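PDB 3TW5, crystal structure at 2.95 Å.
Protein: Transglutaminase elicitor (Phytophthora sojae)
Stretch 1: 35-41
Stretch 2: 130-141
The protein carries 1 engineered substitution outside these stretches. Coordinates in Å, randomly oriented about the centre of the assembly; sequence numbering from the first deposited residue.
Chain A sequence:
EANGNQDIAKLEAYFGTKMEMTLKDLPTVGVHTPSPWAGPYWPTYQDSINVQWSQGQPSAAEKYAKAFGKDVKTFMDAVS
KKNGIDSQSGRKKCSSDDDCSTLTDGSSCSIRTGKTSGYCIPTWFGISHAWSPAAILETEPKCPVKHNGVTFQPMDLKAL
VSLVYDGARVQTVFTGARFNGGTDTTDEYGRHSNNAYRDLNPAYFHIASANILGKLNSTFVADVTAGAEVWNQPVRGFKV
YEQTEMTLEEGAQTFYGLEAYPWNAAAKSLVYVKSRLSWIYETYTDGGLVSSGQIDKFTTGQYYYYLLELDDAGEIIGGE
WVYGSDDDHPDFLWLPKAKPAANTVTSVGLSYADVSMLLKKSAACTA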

# COMPACT_ATOMS: atom_id res chain seq x y z
N SER A 35 1.36 -4.54 13.30
CA SER A 35 0.90 -4.63 11.93
C SER A 35 0.32 -3.30 11.46
O SER A 35 -0.31 -2.59 12.24
N PRO A 36 0.55 -2.95 10.18
CA PRO A 36 -0.17 -1.82 9.60
C PRO A 36 -1.67 -2.08 9.66
O PRO A 36 -2.10 -3.22 9.43
N TRP A 37 -2.46 -1.06 9.98
CA TRP A 37 -3.90 -1.23 10.14
C TRP A 37 -4.66 -1.30 8.82
O TRP A 37 -4.22 -0.77 7.80
N ALA A 38 -5.81 -1.97 8.85
CA ALA A 38 -6.66 -2.09 7.67
C ALA A 38 -7.58 -0.89 7.55
O ALA A 38 -8.03 -0.33 8.55
N GLY A 39 -7.85 -0.50 6.31
CA GLY A 39 -8.73 0.63 6.01
C GLY A 39 -8.99 0.68 4.52
O GLY A 39 -8.25 0.08 3.74
N PRO A 40 -10.05 1.39 4.10
CA PRO A 40 -10.37 1.39 2.68
C PRO A 40 -9.52 2.38 1.88
O PRO A 40 -8.80 3.19 2.46
N TYR A 41 -9.62 2.28 0.56
CA TYR A 41 -8.92 3.19 -0.34
C TYR A 41 -9.82 4.37 -0.72
O TYR A 41 -9.53 5.10 -1.67
N ALA A 130 -2.18 6.60 -0.26
CA ALA A 130 -2.20 7.45 0.93
C ALA A 130 -2.51 6.66 2.20
O ALA A 130 -1.94 6.94 3.26
N TRP A 131 -3.42 5.69 2.09
CA TRP A 131 -3.78 4.83 3.22
C TRP A 131 -2.60 3.96 3.67
O TRP A 131 -2.35 3.84 4.88
N SER A 132 -1.90 3.36 2.71
CA SER A 132 -0.80 2.44 3.00
C SER A 132 0.28 3.02 3.93
O SER A 132 0.59 2.41 4.96
N PRO A 133 0.85 4.19 3.58
CA PRO A 133 1.84 4.78 4.48
C PRO A 133 1.25 5.22 5.82
O PRO A 133 1.95 5.20 6.83
N ALA A 134 -0.03 5.60 5.82
CA ALA A 134 -0.72 5.96 7.05
C ALA A 134 -0.91 4.73 7.93
O ALA A 134 -0.73 4.79 9.15
N ALA A 135 -1.24 3.60 7.31
CA ALA A 135 -1.34 2.32 8.01
C ALA A 135 -0.04 1.97 8.74
O ALA A 135 -0.07 1.53 9.89
N ILE A 136 1.08 2.19 8.07
CA ILE A 136 2.40 1.92 8.64
C ILE A 136 2.76 2.93 9.73
O ILE A 136 2.86 2.56 10.90
N LEU A 137 2.91 4.19 9.35
CA LEU A 137 3.47 5.22 10.24
C LEU A 137 2.54 5.63 11.37
O LEU A 137 3.01 6.00 12.45
N GLU A 138 1.24 5.57 11.13
CA GLU A 138 0.26 6.06 12.10
C GLU A 138 -0.30 4.94 12.98
O GLU A 138 -0.76 3.91 12.47
N THR A 139 -0.24 5.14 14.30
CA THR A 139 -0.85 4.23 15.27
C THR A 139 -2.35 4.13 14.99
O THR A 139 -3.00 5.15 14.78
N GLU A 140 -2.88 2.91 14.98
CA GLU A 140 -4.29 2.68 14.65
C GLU A 140 -5.24 3.32 15.66
O GLU A 140 -5.03 3.19 16.87
N PRO A 141 -6.28 4.02 15.17
CA PRO A 141 -7.37 4.47 16.03
C PRO A 141 -8.04 3.26 16.67
O PRO A 141 -8.37 2.30 15.98

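Along stretch 2, the helix meets an extended segment with no regular structure, and two tryptophans dominate the contact. W131, chi1 in the t well, points toward stretch 1. Its NE1 donates a hydrogen bond to the carbonyl O of W37 (3.3 Å), satisfying the one polar atom of a buried indole, while G39 O lies over one ring face, 3.3 Å from W131 CE2. G39 suits this spot because an ideal CB there would come within 3.0 Å of W37 CZ3. The two indoles meet obliquely, planes at 58°, with W37 CZ3 3.4 Å from W131 CD1.

S132 points away and P133 is out of reach. A134 offers a small methyl, CB, 3.9 Å from W37 CZ2. A135 is the residue whose CA lies nearest P36 CA, at 4.6 Å, and its methyl is small enough to fit in this close approach of helix and loop: its CA sits over the W37 five-membered ring, 3.5 Å from the centroid, and its CB is 3.8 Å from P36 CB. I136 points away, chi1 m, yet its CG1 reaches P36 CG at 4.0 Å.

Beyond the helix, E138 contributes its backbone: W37, chi1 p, donates from NE1 to E138 O at 2.8 Å. Finally E140, extended with chi1 and chi2 both t, brings OE1 to 3.4 Å from W37 CB; its carboxylate is hydrogen-bonded elsewhere in the structure.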

# COMPACT_ATOMS: atom_id res chain seq x y z
CB SER A 35 -0.16 -5.73 11.79
OG SER A 35 -0.73 -5.74 10.49
CB PRO A 36 0.32 -1.79 8.15
CG PRO A 36 1.64 -2.45 8.19
CD PRO A 36 1.53 -3.51 9.23
CB TRP A 37 -4.50 -0.17 11.05
CG TRP A 37 -4.07 1.26 10.79
CD1 TRP A 37 -3.06 1.93 11.42
CD2 TRP A 37 -4.65 2.18 9.87
NE1 TRP A 37 -2.98 3.21 10.93
CE2 TRP A 37 -3.94 3.39 9.98
CE3 TRP A 37 -5.71 2.10 8.94
CZ2 TRP A 37 -4.24 4.52 9.21
CZ3 TRP A 37 -6.01 3.22 8.17
CH2 TRP A 37 -5.28 4.41 8.31
CB ALA A 38 -7.46 -3.38 7.72
CB PRO A 40 -11.84 1.82 2.65
CG PRO A 40 -12.03 2.61 3.88
CD PRO A 40 -10.95 2.27 4.86
CB TYR A 41 -8.41 2.44 -1.58
CG TYR A 41 -9.49 1.95 -2.53
CD1 TYR A 41 -9.70 2.58 -3.76
CD2 TYR A 41 -10.29 0.85 -2.20
CE1 TYR A 41 -10.69 2.13 -4.64
CE2 TYR A 41 -11.28 0.39 -3.07
CZ TYR A 41 -11.47 1.03 -4.29
OH TYR A 41 -12.45 0.59 -5.15
CB ALA A 130 -3.20 8.57 0.74
CB TRP A 131 -4.99 3.95 2.87
CG TRP A 131 -5.01 2.64 3.60
CD1 TRP A 131 -5.16 2.46 4.95
CD2 TRP A 131 -4.87 1.33 3.04
NE1 TRP A 131 -5.12 1.12 5.26
CE2 TRP A 131 -4.95 0.41 4.10
CE3 TRP A 131 -4.70 0.85 1.73
CZ2 TRP A 131 -4.85 -0.97 3.90
CZ3 TRP A 131 -4.60 -0.52 1.53
CH2 TRP A 131 -4.68 -1.42 2.61
CB SER A 132 -0.18 1.91 1.71
OG SER A 132 -1.17 1.35 0.87
CB PRO A 133 2.36 5.98 3.70
CG PRO A 133 1.30 6.30 2.72
CD PRO A 133 0.70 4.99 2.35
CB ALA A 134 -2.05 6.61 6.75
CB ALA A 135 -1.73 1.22 7.05
CB ILE A 136 3.50 1.89 7.55
CG1 ILE A 136 3.20 0.80 6.51
CG2 ILE A 136 4.89 1.69 8.18
CD1 ILE A 136 3.90 1.00 5.18
CB LEU A 137 3.89 6.46 9.45
CG LEU A 137 5.01 6.35 8.41
CD1 LEU A 137 5.09 7.64 7.63
CD2 LEU A 137 6.37 6.02 9.05
CB GLU A 138 -0.87 6.80 11.38
CG GLU A 138 -1.31 8.09 12.04
CD GLU A 138 -0.32 9.22 11.83
OE1 GLU A 138 0.06 9.49 10.67
OE2 GLU A 138 0.06 9.86 12.84
CB THR A 139 -0.64 4.72 16.72
OG1 THR A 139 0.76 4.95 16.95
CG2 THR A 139 -1.14 3.69 17.73
CB GLU A 140 -4.60 1.19 14.53
CG GLU A 140 -6.01 0.90 14.02
CD GLU A 140 -6.38 -0.57 14.08
OE1 GLU A 140 -7.05 -1.04 13.14
OE2 GLU A 140 -6.02 -1.24 15.07
CB PRO A 141 -8.34 5.14 15.05
CG PRO A 141 -7.52 5.53 13.90
CD PRO A 141 -6.44 4.50 13.79